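Local structure of uncharacterized TetR family protein (3IUV) at residues R14-A19 and V36-V42. The protein probably acts as a TetR-family transcription regulator that binds cis-regulatory DNA through an N-terminal helix-turn-helix domain. Residues are numbered along the deposited sequence.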
ATOM      1  N   ARG A  14      22.168  10.545 -12.449  1.00 95.40           N
ATOM      2  CA  ARG A  14      21.404  11.740 -12.758  1.00 94.42           C
ATOM      3  C   ARG A  14      20.113  11.302 -13.379  1.00 97.53           C
ATOM      4  O   ARG A  14      19.049  11.843 -13.070  1.00110.59           O
ATOM      5  CB  ARG A  14      22.154  12.623 -13.747  1.00 98.12           C
ATOM      6  CG  ARG A  14      23.243  13.472 -13.130  1.00104.18           C
ATOM      7  CD  ARG A  14      23.974  14.229 -14.214  1.00114.31           C
ATOM      8  NE  ARG A  14      23.047  14.741 -15.221  1.00116.48           N
ATOM      9  CZ  ARG A  14      23.425  15.413 -16.304  1.00121.04           C
ATOM     10  NH1 ARG A  14      24.711  15.649 -16.511  1.00119.98           N
ATOM     11  NH2 ARG A  14      22.525  15.849 -17.180  1.00125.11           N
ATOM     12  N   ILE A  15      20.219  10.307 -14.257  1.00 83.93           N
ATOM     13  CA  ILE A  15      19.052   9.763 -14.947  1.00 91.16           C
ATOM     14  C   ILE A  15      18.032   9.155 -13.963  1.00 94.93           C
ATOM     15  O   ILE A  15      16.871   9.584 -13.919  1.00 95.12           O
ATOM     16  CB  ILE A  15      19.459   8.768 -16.075  1.00 75.00           C
ATOM     17  CG1 ILE A  15      20.070   9.538 -17.263  1.00 69.66           C
ATOM     18  CG2 ILE A  15      18.266   7.881 -16.510  1.00 66.78           C
ATOM     19  CD1 ILE A  15      20.551   8.675 -18.401  1.00 57.18           C
ATOM     20  N   ILE A  16      18.472   8.184 -13.167  1.00 91.32           N
ATOM     21  CA  ILE A  16      17.610   7.533 -12.185  1.00 88.90           C
ATOM     22  C   ILE A  16      16.954   8.533 -11.242  1.00 99.03           C
ATOM     23  O   ILE A  16      15.755   8.446 -10.944  1.00 99.09           O
ATOM     24  CB  ILE A  16      18.408   6.541 -11.358  1.00 92.31           C
ATOM     25  CG1 ILE A  16      18.868   5.394 -12.261  1.00 97.01           C
ATOM     26  CG2 ILE A  16      17.574   6.039 -10.194  1.00 88.45           C
ATOM     27  CD1 ILE A  16      19.777   4.409 -11.577  1.00 90.70           C
ATOM     28  N   ASP A  17      17.753   9.484 -10.770  1.00 98.87           N
ATOM     29  CA  ASP A  17      17.263  10.494  -9.845  1.00 95.48           C
ATOM     30  C   ASP A  17      16.166  11.293 -10.499  1.00 95.23           C
ATOM     31  O   ASP A  17      15.154  11.602  -9.888  1.00 99.89           O
ATOM     32  CB  ASP A  17      18.403  11.414  -9.427  1.00100.44           C
ATOM     33  CG  ASP A  17      19.330  10.759  -8.415  1.00107.73           C
ATOM     34  OD1 ASP A  17      18.830  10.007  -7.547  1.00108.99           O
ATOM     35  OD2 ASP A  17      20.554  10.991  -8.485  1.00108.52           O
ATOM     36  N   ALA A  18      16.379  11.620 -11.762  1.00101.67           N
ATOM     37  CA  ALA A  18      15.392  12.348 -12.532  1.00104.52           C
ATOM     38  C   ALA A  18      14.120  11.528 -12.682  1.00 98.63           C
ATOM     39  O   ALA A  18      13.022  12.055 -12.527  1.00106.77           O
ATOM     40  CB  ALA A  18      15.967  12.729 -13.898  1.00111.09           C
ATOM     41  N   ALA A  19      14.272  10.241 -12.983  1.00 89.38           N
ATOM     42  CA  ALA A  19      13.130   9.349 -13.092  1.00 96.08           C
ATOM     43  C   ALA A  19      12.392   9.459 -11.780  1.00 98.38           C
ATOM     44  O   ALA A  19      11.167   9.626 -11.735  1.00 92.81           O
ATOM     45  CB  ALA A  19      13.590   7.928 -13.299  1.00100.80           C
ATOM     46  N   VAL A  36      11.983  11.591 -18.781  1.00 94.52           N
ATOM     47  CA  VAL A  36      13.182  11.460 -17.978  1.00 88.51           C
ATOM     48  C   VAL A  36      14.371  12.166 -18.644  1.00 84.58           C
ATOM     49  O   VAL A  36      15.190  12.783 -17.971  1.00 90.50           O
ATOM     50  CB  VAL A  36      13.506   9.987 -17.751  1.00 90.40           C
ATOM     51  CG1 VAL A  36      14.429   9.829 -16.560  1.00 88.75           C
ATOM     52  CG2 VAL A  36      12.220   9.217 -17.513  1.00100.80           C
ATOM     53  N   ALA A  37      14.471  12.082 -19.967  1.00 81.56           N
ATOM     54  CA  ALA A  37      15.548  12.782 -20.666  1.00 86.86           C
ATOM     55  C   ALA A  37      15.415  14.285 -20.437  1.00 94.40           C
ATOM     56  O   ALA A  37      16.361  14.958 -20.033  1.00 89.63           O
ATOM     57  CB  ALA A  37      15.533  12.459 -22.148  1.00 79.01           C
ATOM     58  N   ALA A  38      14.223  14.807 -20.694  1.00106.28           N
ATOM     59  CA  ALA A  38      13.933  16.202 -20.399  1.00106.93           C
ATOM     60  C   ALA A  38      14.350  16.555 -18.974  1.00100.44           C
ATOM     61  O   ALA A  38      15.201  17.424 -18.776  1.00109.83           O
ATOM     62  CB  ALA A  38      12.448  16.502 -20.613  1.00106.86           C
ATOM     63  N   GLU A  39      13.764  15.884 -17.985  1.00 86.95           N
ATOM     64  CA  GLU A  39      14.030  16.250 -16.592  1.00101.53           C
ATOM     65  C   GLU A  39      15.508  16.213 -16.245  1.00105.88           C
ATOM     66  O   GLU A  39      15.967  16.993 -15.415  1.00106.92           O
ATOM     67  CB  GLU A  39      13.234  15.394 -15.594  1.00109.32           C
ATOM     68  CG  GLU A  39      12.166  16.172 -14.805  1.00114.29           C
ATOM     69  CD  GLU A  39      12.640  17.554 -14.339  1.00118.15           C
ATOM     70  OE1 GLU A  39      12.626  18.507 -15.161  1.00117.70           O
ATOM     71  OE2 GLU A  39      13.011  17.691 -13.148  1.00111.36           O
ATOM     72  N   ALA A  40      16.250  15.315 -16.891  1.00108.18           N
ATOM     73  CA  ALA A  40      17.656  15.115 -16.564  1.00102.96           C
ATOM     74  C   ALA A  40      18.559  16.051 -17.354  1.00110.67           C
ATOM     75  O   ALA A  40      19.759  16.137 -17.081  1.00110.53           O
ATOM     76  CB  ALA A  40      18.057  13.659 -16.799  1.00 97.90           C
ATOM     77  N   ASP A  41      17.980  16.762 -18.320  1.00114.29           N
ATOM     78  CA  ASP A  41      18.766  17.556 -19.259  1.00111.93           C
ATOM     79  C   ASP A  41      19.902  16.660 -19.762  1.00102.06           C
ATOM     80  O   ASP A  41      21.094  16.909 -19.540  1.00 96.00           O
ATOM     81  CB  ASP A  41      19.290  18.837 -18.605  1.00121.41           C
ATOM     82  CG  ASP A  41      19.761  19.870 -19.625  1.00128.84           C
ATOM     83  OD1 ASP A  41      19.143  19.982 -20.710  1.00122.07           O
ATOM     84  OD2 ASP A  41      20.753  20.575 -19.338  1.00137.64           O
ATOM     85  N   VAL A  42      19.491  15.599 -20.441  1.00 99.02           N
ATOM     86  CA  VAL A  42      20.369  14.526 -20.857  1.00 93.32           C
ATOM     87  C   VAL A  42      19.768  14.020 -22.151  1.00 87.63           C
ATOM     88  O   VAL A  42      18.548  13.988 -22.302  1.00 95.56           O
ATOM     89  CB  VAL A  42      20.406  13.409 -19.773  1.00 86.09           C
ATOM     90  CG1 VAL A  42      20.295  12.034 -20.395  1.00 80.30           C
ATOM     91  CG2 VAL A  42      21.643  13.552 -18.888  1.00 82.87           C
TER
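This is a helix-helix packing contact inside the N-terminal TetR-type domain, between helix 11-24 and helix 33-40. The axes of segments 14-19 and 36-40 cross at 109° and approach to 8.5 Å. Small residues allow the close fit. Ala18 CB lies 3.7 Å from Ala40 CB, and the CA atoms of these two alanines are 5.4 Å apart. One turn earlier on helix 33-40, Val36 packs over the backbone of helix 11-24: its CG1 is 3.6 Å from Ile15 O and 3.6 Å from Ala19 N. The same CG1 lies 3.9 Å from Ala19 CB. Leu57 of helix 54-73 and Leu31 extend this apolar cluster, touching both Ala19 and Val36. Segment 36-42 falls in the predicted helix-turn-helix motif, with helix 33-40, against which helix 11-24 packs, as its first helix and helix 44-50 following the turn. The turn starts with a Schellman motif: Asp41 has positive phi, and Val42 N bonds back to Ala37 O at 3.2 Å. Val42 then faces helix 11-24, with its CG1 3.9 Å from Ile15 CD1. Both side chains also touch Thr47 of helix 44-50. At the partly exposed side, Arg14 NH2 donates a hydrogen bond to Ala40 O at 2.8 Å, tying helix 11-24 to the C-terminal end of helix 33-40.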